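Side-chain contacts in alpha-ketoglutarate-dependent 2,4-dichlorophenoxyacetate dioxygenase (Bradyrhizobium diazoefficiens, PDB 5BKE), which probably catalyses 2-oxoglutarate-dependent oxidative breakdown of aryloxyalkanoate herbicides such as 2,4-dichlorophenoxyacetate at a non-haem metal centre: residues Phe107-Gly110 against Asn111-Trp114; His247-Lys250 against Leu251-Val255. One frame throughout, in Å; residues are numbered along the deposited sequence.

Contact 1 (Phe107-Gly110 against Asn111-Trp114). With OGA (N-oxalylglycine), chain O.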
ATOM      1  N   PHE C 107      -8.265  -6.826  55.560  1.00 47.66           N
ATOM      2  CA  PHE C 107      -8.606  -5.723  54.665  1.00 47.51           C
ATOM      3  C   PHE C 107      -7.444  -5.403  53.702  1.00 46.66           C
ATOM      4  O   PHE C 107      -7.681  -5.166  52.515  1.00 44.52           O
ATOM      5  CB  PHE C 107      -9.007  -4.493  55.485  1.00 49.44           C
ATOM      6  CG  PHE C 107      -9.732  -3.429  54.694  1.00 54.10           C
ATOM      7  CD1 PHE C 107      -9.022  -2.390  54.059  1.00 55.01           C
ATOM      8  CD2 PHE C 107     -11.132  -3.436  54.603  1.00 53.75           C
ATOM      9  CE1 PHE C 107      -9.693  -1.399  53.339  1.00 53.90           C
ATOM     10  CE2 PHE C 107     -11.804  -2.446  53.889  1.00 51.84           C
ATOM     11  CZ  PHE C 107     -11.085  -1.432  53.254  1.00 53.13           C
ATOM     12  N   ASN C 108      -6.204  -5.415  54.216  1.00 46.71           N
ATOM     13  CA  ASN C 108      -4.970  -5.166  53.427  1.00 44.42           C
ATOM     14  C   ASN C 108      -4.691  -6.217  52.350  1.00 42.48           C
ATOM     15  O   ASN C 108      -3.919  -5.969  51.423  1.00 44.29           O
ATOM     16  CB  ASN C 108      -3.738  -5.093  54.335  1.00 45.62           C
ATOM     17  CG  ASN C 108      -3.667  -3.816  55.156  1.00 48.61           C
ATOM     18  OD1 ASN C 108      -4.513  -2.918  55.044  1.00 51.12           O
ATOM     19  ND2 ASN C 108      -2.640  -3.733  55.998  1.00 48.00           N
ATOM     20  N   LEU C 109      -5.300  -7.392  52.499  1.00 39.01           N
ATOM     21  CA  LEU C 109      -5.228  -8.460  51.509  1.00 35.26           C
ATOM     22  C   LEU C 109      -5.932  -8.079  50.203  1.00 32.95           C
ATOM     23  O   LEU C 109      -5.658  -8.669  49.157  1.00 32.12           O
ATOM     24  CB  LEU C 109      -5.774  -9.775  52.082  1.00 35.05           C
ATOM     25  CG  LEU C 109      -4.890 -10.504  53.109  1.00 35.34           C
ATOM     26  CD1 LEU C 109      -5.607 -11.725  53.665  1.00 33.29           C
ATOM     27  CD2 LEU C 109      -3.526 -10.895  52.530  1.00 35.47           C
ATOM     28  N   GLY C 110      -6.813  -7.078  50.280  1.00 29.54           N
ATOM     29  CA  GLY C 110      -7.397  -6.413  49.120  1.00 28.07           C
ATOM     30  C   GLY C 110      -6.389  -5.970  48.068  1.00 26.67           C
ATOM     31  O   GLY C 110      -6.679  -6.023  46.875  1.00 26.19           O
ATOM     32  N   ASN C 111      -5.203  -5.557  48.511  1.00 26.24           N
ATOM     33  CA  ASN C 111      -4.132  -5.132  47.604  1.00 26.62           C
ATOM     34  C   ASN C 111      -3.632  -6.258  46.683  1.00 26.27           C
ATOM     35  O   ASN C 111      -2.981  -5.983  45.677  1.00 26.96           O
ATOM     36  CB  ASN C 111      -2.973  -4.463  48.366  1.00 26.72           C
ATOM     37  CG  ASN C 111      -3.268  -3.010  48.740  1.00 28.66           C
ATOM     38  OD1 ASN C 111      -4.319  -2.459  48.397  1.00 29.25           O
ATOM     39  ND2 ASN C 111      -2.331  -2.381  49.443  1.00 28.57           N
ATOM     40  N   CYS C 112      -3.969  -7.509  47.013  1.00 25.19           N
ATOM     41  CA  CYS C 112      -3.568  -8.655  46.212  1.00 24.77           C
ATOM     42  C   CYS C 112      -4.394  -8.800  44.961  1.00 23.64           C
ATOM     43  O   CYS C 112      -4.022  -9.550  44.060  1.00 23.73           O
ATOM     44  CB  CYS C 112      -3.602  -9.949  47.032  1.00 25.96           C
ATOM     45  SG  CYS C 112      -2.363  -9.989  48.342  1.00 27.43           S
ATOM     46  N   LEU C 113      -5.521  -8.093  44.915  1.00 22.93           N
ATOM     47  CA  LEU C 113      -6.366  -8.040  43.722  1.00 22.12           C
ATOM     48  C   LEU C 113      -5.935  -6.912  42.783  1.00 21.32           C
ATOM     49  O   LEU C 113      -5.422  -5.882  43.237  1.00 21.26           O
ATOM     50  CB  LEU C 113      -7.837  -7.899  44.115  1.00 22.78           C
ATOM     51  CG  LEU C 113      -8.436  -8.914  45.095  1.00 22.91           C
ATOM     52  CD1 LEU C 113      -9.795  -8.436  45.588  1.00 23.04           C
ATOM     53  CD2 LEU C 113      -8.546 -10.301  44.468  1.00 23.28           C
ATOM     54  N   TRP C 114      -6.123  -7.127  41.476  1.00 20.91           N
ATOM     55  CA  TRP C 114      -5.859  -6.107  40.446  1.00 20.14           C
ATOM     56  C   TRP C 114      -6.760  -4.904  40.682  1.00 19.85           C
ATOM     57  O   TRP C 114      -7.983  -5.035  40.724  1.00 20.23           O
ATOM     58  CB  TRP C 114      -6.123  -6.654  39.043  1.00 19.75           C
ATOM     59  CG  TRP C 114      -5.072  -7.590  38.495  1.00 19.32           C
ATOM     60  CD1 TRP C 114      -5.182  -8.941  38.338  1.00 19.37           C
ATOM     61  CD2 TRP C 114      -3.767  -7.237  38.022  1.00 19.09           C
ATOM     62  NE1 TRP C 114      -4.021  -9.457  37.796  1.00 19.18           N
ATOM     63  CE2 TRP C 114      -3.141  -8.433  37.584  1.00 19.08           C
ATOM     64  CE3 TRP C 114      -3.063  -6.020  37.914  1.00 19.17           C
ATOM     65  CZ2 TRP C 114      -1.843  -8.455  37.053  1.00 18.89           C
ATOM     66  CZ3 TRP C 114      -1.777  -6.040  37.389  1.00 19.10           C
ATOM     67  CH2 TRP C 114      -1.179  -7.257  36.961  1.00 18.86           C
TER
HETATM   68  C1  OGA O 402      -0.486   0.473  46.803  1.00 29.89           C
HETATM   69  C2  OGA O 402      -0.419  -0.945  46.528  1.00 28.89           C
HETATM   70  C4  OGA O 402       0.958  -2.979  46.645  1.00 31.18           C
HETATM   71  C5  OGA O 402       2.241  -3.331  47.347  1.00 32.50           C
HETATM   72  O1  OGA O 402      -1.397   1.127  46.239  1.00 29.18           O
HETATM   73  O2  OGA O 402       0.383   0.981  47.546  1.00 31.38           O
HETATM   74  O2' OGA O 402      -1.432  -1.503  46.116  1.00 28.82           O
HETATM   75  O3  OGA O 402       2.297  -3.105  48.578  1.00 34.75           O
HETATM   76  N1  OGA O 402       0.752  -1.540  46.706  1.00 29.78           N
HETATM   77  O4  OGA O 402       3.185  -3.810  46.677  1.00 31.84           O
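With chi1 at -79° in N111 and -67° in C112, CG and SG each lie anti to their own carbonyl carbon; this directs the amide of N111 out to N-oxalylglycine and sets SG of C112 3.6 Å from O of L109, with the leucine CD2 more loosely met by SG at 4.4 Å. The tight winding of the backbone itself brings CB of N111 to 3.5 Å from O of N108 and CB of C112 to 3.2 Å from O of L109. Three successive backbone bonds wind the turn: N of N111 to O of N108, N of C112 to O of L109 (3.0 Å), and N of L113 to O of G110.

The amide of N111 turns a flat face to N-oxalylglycine, and the ligand's O2' sits over it, 3.5 Å from CG of N111, in van der Waals contact. An alanine here would remove that amide face and is likely to leave one flank of the ligand's oxalyl group less firmly bounded. L109 and C112 pack instead against P225 and L229 of the second subunit. The i to i+3 bonding is that of a 3-10 turn, which carries the chain from helix 103-108 towards the metal ligands H115 and D117.

Contact 2 (His247-Lys250 against Leu251-Val255)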
ATOM      1  N   HIS C 247       7.441  -6.344  38.842  1.00 25.64           N
ATOM      2  CA  HIS C 247       8.495  -5.681  39.603  1.00 27.03           C
ATOM      3  C   HIS C 247       8.955  -6.540  40.771  1.00 28.95           C
ATOM      4  O   HIS C 247       8.153  -6.909  41.644  1.00 29.50           O
ATOM      5  CB  HIS C 247       8.100  -4.285  40.102  1.00 25.23           C
ATOM      6  CG  HIS C 247       9.250  -3.529  40.691  1.00 24.17           C
ATOM      7  ND1 HIS C 247      10.228  -2.944  39.916  1.00 23.90           N
ATOM      8  CD2 HIS C 247       9.610  -3.307  41.976  1.00 23.54           C
ATOM      9  CE1 HIS C 247      11.122  -2.364  40.696  1.00 22.87           C
ATOM     10  NE2 HIS C 247      10.773  -2.574  41.952  1.00 22.98           N
ATOM     11  N   LYS C 248      10.254  -6.845  40.754  1.00 29.89           N
ATOM     12  CA  LYS C 248      10.952  -7.533  41.822  1.00 31.13           C
ATOM     13  C   LYS C 248      11.648  -6.465  42.665  1.00 28.79           C
ATOM     14  O   LYS C 248      12.485  -5.704  42.166  1.00 27.15           O
ATOM     15  CB  LYS C 248      11.969  -8.504  41.227  1.00 34.68           C
ATOM     16  CG  LYS C 248      12.410  -9.620  42.154  1.00 41.09           C
ATOM     17  CD  LYS C 248      13.841 -10.063  41.837  1.00 46.09           C
ATOM     18  CE  LYS C 248      14.097 -11.517  42.221  1.00 48.39           C
ATOM     19  NZ  LYS C 248      13.766 -11.802  43.649  1.00 50.27           N
ATOM     20  N   TRP C 249      11.290  -6.410  43.945  1.00 28.24           N
ATOM     21  CA  TRP C 249      11.708  -5.307  44.823  1.00 27.19           C
ATOM     22  C   TRP C 249      13.157  -5.398  45.308  1.00 28.31           C
ATOM     23  O   TRP C 249      13.618  -6.457  45.741  1.00 28.73           O
ATOM     24  CB  TRP C 249      10.762  -5.213  46.023  1.00 25.07           C
ATOM     25  CG  TRP C 249       9.413  -4.683  45.674  1.00 23.64           C
ATOM     26  CD1 TRP C 249       8.268  -5.405  45.501  1.00 23.45           C
ATOM     27  CD2 TRP C 249       9.067  -3.314  45.445  1.00 22.32           C
ATOM     28  NE1 TRP C 249       7.225  -4.567  45.182  1.00 22.41           N
ATOM     29  CE2 TRP C 249       7.687  -3.279  45.148  1.00 22.34           C
ATOM     30  CE3 TRP C 249       9.788  -2.107  45.484  1.00 22.04           C
ATOM     31  CZ2 TRP C 249       7.007  -2.079  44.866  1.00 22.22           C
ATOM     32  CZ3 TRP C 249       9.113  -0.909  45.219  1.00 22.08           C
ATOM     33  CH2 TRP C 249       7.734  -0.907  44.910  1.00 22.08           C
ATOM     34  N   LYS C 250      13.863  -4.277  45.224  1.00 29.93           N
ATOM     35  CA  LYS C 250      15.135  -4.089  45.918  1.00 32.92           C
ATOM     36  C   LYS C 250      14.959  -2.976  46.934  1.00 33.28           C
ATOM     37  O   LYS C 250      14.131  -2.075  46.741  1.00 31.88           O
ATOM     38  CB  LYS C 250      16.274  -3.736  44.946  1.00 36.13           C
ATOM     39  CG  LYS C 250      16.700  -4.864  44.012  1.00 40.13           C
ATOM     40  CD  LYS C 250      17.558  -4.317  42.872  1.00 46.52           C
ATOM     41  CE  LYS C 250      17.379  -5.109  41.579  1.00 47.39           C
ATOM     42  NZ  LYS C 250      17.958  -6.481  41.678  1.00 50.85           N
ATOM     43  N   LEU C 251      15.758  -3.042  48.001  1.00 34.37           N
ATOM     44  CA  LEU C 251      15.780  -2.043  49.062  1.00 33.98           C
ATOM     45  C   LEU C 251      15.969  -0.627  48.529  1.00 33.09           C
ATOM     46  O   LEU C 251      16.867  -0.378  47.724  1.00 32.75           O
ATOM     47  CB  LEU C 251      16.869  -2.385  50.088  1.00 35.86           C
ATOM     48  CG  LEU C 251      17.020  -1.499  51.333  1.00 37.64           C
ATOM     49  CD1 LEU C 251      15.716  -1.406  52.115  1.00 36.63           C
ATOM     50  CD2 LEU C 251      18.136  -2.036  52.212  1.00 37.96           C
ATOM     51  N   HIS C 252      15.103   0.283  48.986  1.00 31.35           N
ATOM     52  CA  HIS C 252      15.053   1.685  48.532  1.00 30.68           C
ATOM     53  C   HIS C 252      14.681   1.917  47.058  1.00 29.03           C
ATOM     54  O   HIS C 252      14.982   2.978  46.510  1.00 29.22           O
ATOM     55  CB  HIS C 252      16.335   2.462  48.895  1.00 32.57           C
ATOM     56  CG  HIS C 252      16.733   2.346  50.333  1.00 35.85           C
ATOM     57  ND1 HIS C 252      18.044   2.200  50.730  1.00 36.93           N
ATOM     58  CD2 HIS C 252      15.994   2.347  51.470  1.00 37.80           C
ATOM     59  CE1 HIS C 252      18.099   2.126  52.047  1.00 37.81           C
ATOM     60  NE2 HIS C 252      16.868   2.211  52.520  1.00 39.63           N
ATOM     61  N   ASP C 253      14.016   0.952  46.420  1.00 27.32           N
ATOM     62  CA  ASP C 253      13.335   1.237  45.152  1.00 27.08           C
ATOM     63  C   ASP C 253      12.227   2.270  45.405  1.00 27.34           C
ATOM     64  O   ASP C 253      11.636   2.301  46.497  1.00 26.92           O
ATOM     65  CB  ASP C 253      12.662  -0.006  44.586  1.00 26.19           C
ATOM     66  CG  ASP C 253      13.607  -0.922  43.829  1.00 27.00           C
ATOM     67  OD1 ASP C 253      14.787  -0.572  43.593  1.00 25.74           O
ATOM     68  OD2 ASP C 253      13.129  -2.023  43.462  1.00 25.75           O
ATOM     69  N   LEU C 254      11.968   3.110  44.406  1.00 26.35           N
ATOM     70  CA  LEU C 254      10.710   3.850  44.327  1.00 26.29           C
ATOM     71  C   LEU C 254      10.069   3.547  42.983  1.00 25.04           C
ATOM     72  O   LEU C 254      10.667   3.801  41.936  1.00 24.80           O
ATOM     73  CB  LEU C 254      10.890   5.366  44.531  1.00 25.83           C
ATOM     74  CG  LEU C 254       9.567   6.170  44.582  1.00 27.11           C
ATOM     75  CD1 LEU C 254       9.559   7.198  45.700  1.00 26.00           C
ATOM     76  CD2 LEU C 254       9.179   6.817  43.250  1.00 25.38           C
ATOM     77  N   VAL C 255       8.862   2.998  43.034  1.00 23.94           N
ATOM     78  CA  VAL C 255       8.050   2.767  41.847  1.00 23.50           C
ATOM     79  C   VAL C 255       6.828   3.679  41.920  1.00 23.91           C
ATOM     80  O   VAL C 255       6.129   3.729  42.942  1.00 23.80           O
ATOM     81  CB  VAL C 255       7.654   1.277  41.680  1.00 23.45           C
ATOM     82  CG1 VAL C 255       6.832   1.063  40.421  1.00 22.32           C
ATOM     83  CG2 VAL C 255       8.905   0.399  41.612  1.00 22.93           C
TER
HETATM   84  O   HOH W   1      14.164  -3.681  41.758  1.00 29.36           O
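K250 and D253 close a type II beta turn, the N of D253 bonding to O of K250 at 3.0 Å; H252 occupies the third position with a positive phi. The turn ends a loop that leads from strand 244-247 into strand 254-258, strands of two different sheets in this cupin-type double-stranded beta-helix.

Apolar contacts line one side. V255 puts CG2 over the imidazole face of H247, a CH-pi contact 3.6 Å from the ring centroid, and the same methyl lies 3.7 Å from CH2 of W249. CB of D253 meets the indole at its edge, near CE3, while H247 lays its CD2 over the indole face.

Polar contacts gather on the D253 carboxylate. With chi1 of -171°, H247 holds CG anti to its own N, swinging the ring so that NE2 faces that carboxylate. OD2 of D253 accepts from NE2 of H247 at 2.9 Å and from the backbone N of K250 at 3.0 Å, the two donors arriving on opposite faces of the carboxylate plane. The K250 bond is nearly straight (170°), the histidine bond more bent (142°). OD1 turns to H46, and the far nitrogen of H247, ND1, bonds to Y245, so both the carboxylate and the imidazole are held at their two ends. W249 NE1 bonds to T142. One ordered water completes the grip on D253, donating to its OD2 at 2.6 Å and to O of K248 at 2.7 Å.

Contacts 1 and 2 do not touch: their centres are 19 Å apart and their nearest atoms about 9 Å, and N-oxalylglycine lies between them. Residues 107-114 serve the metal side, where the N111 side chain comes within about 4 Å of the manganese ion held by H115, D117 and H264. Residues 247-255 serve the other end: the W249 side chain is about 4 Å from the ligand, near its glycine carboxylate, but about 10 Å from the metal. T142 ties that side together, bonding to both W249 and the ligand, while R275 and R279 also bind the ligand. Strand 262-266, which carries H264, pairs with N111 through V266.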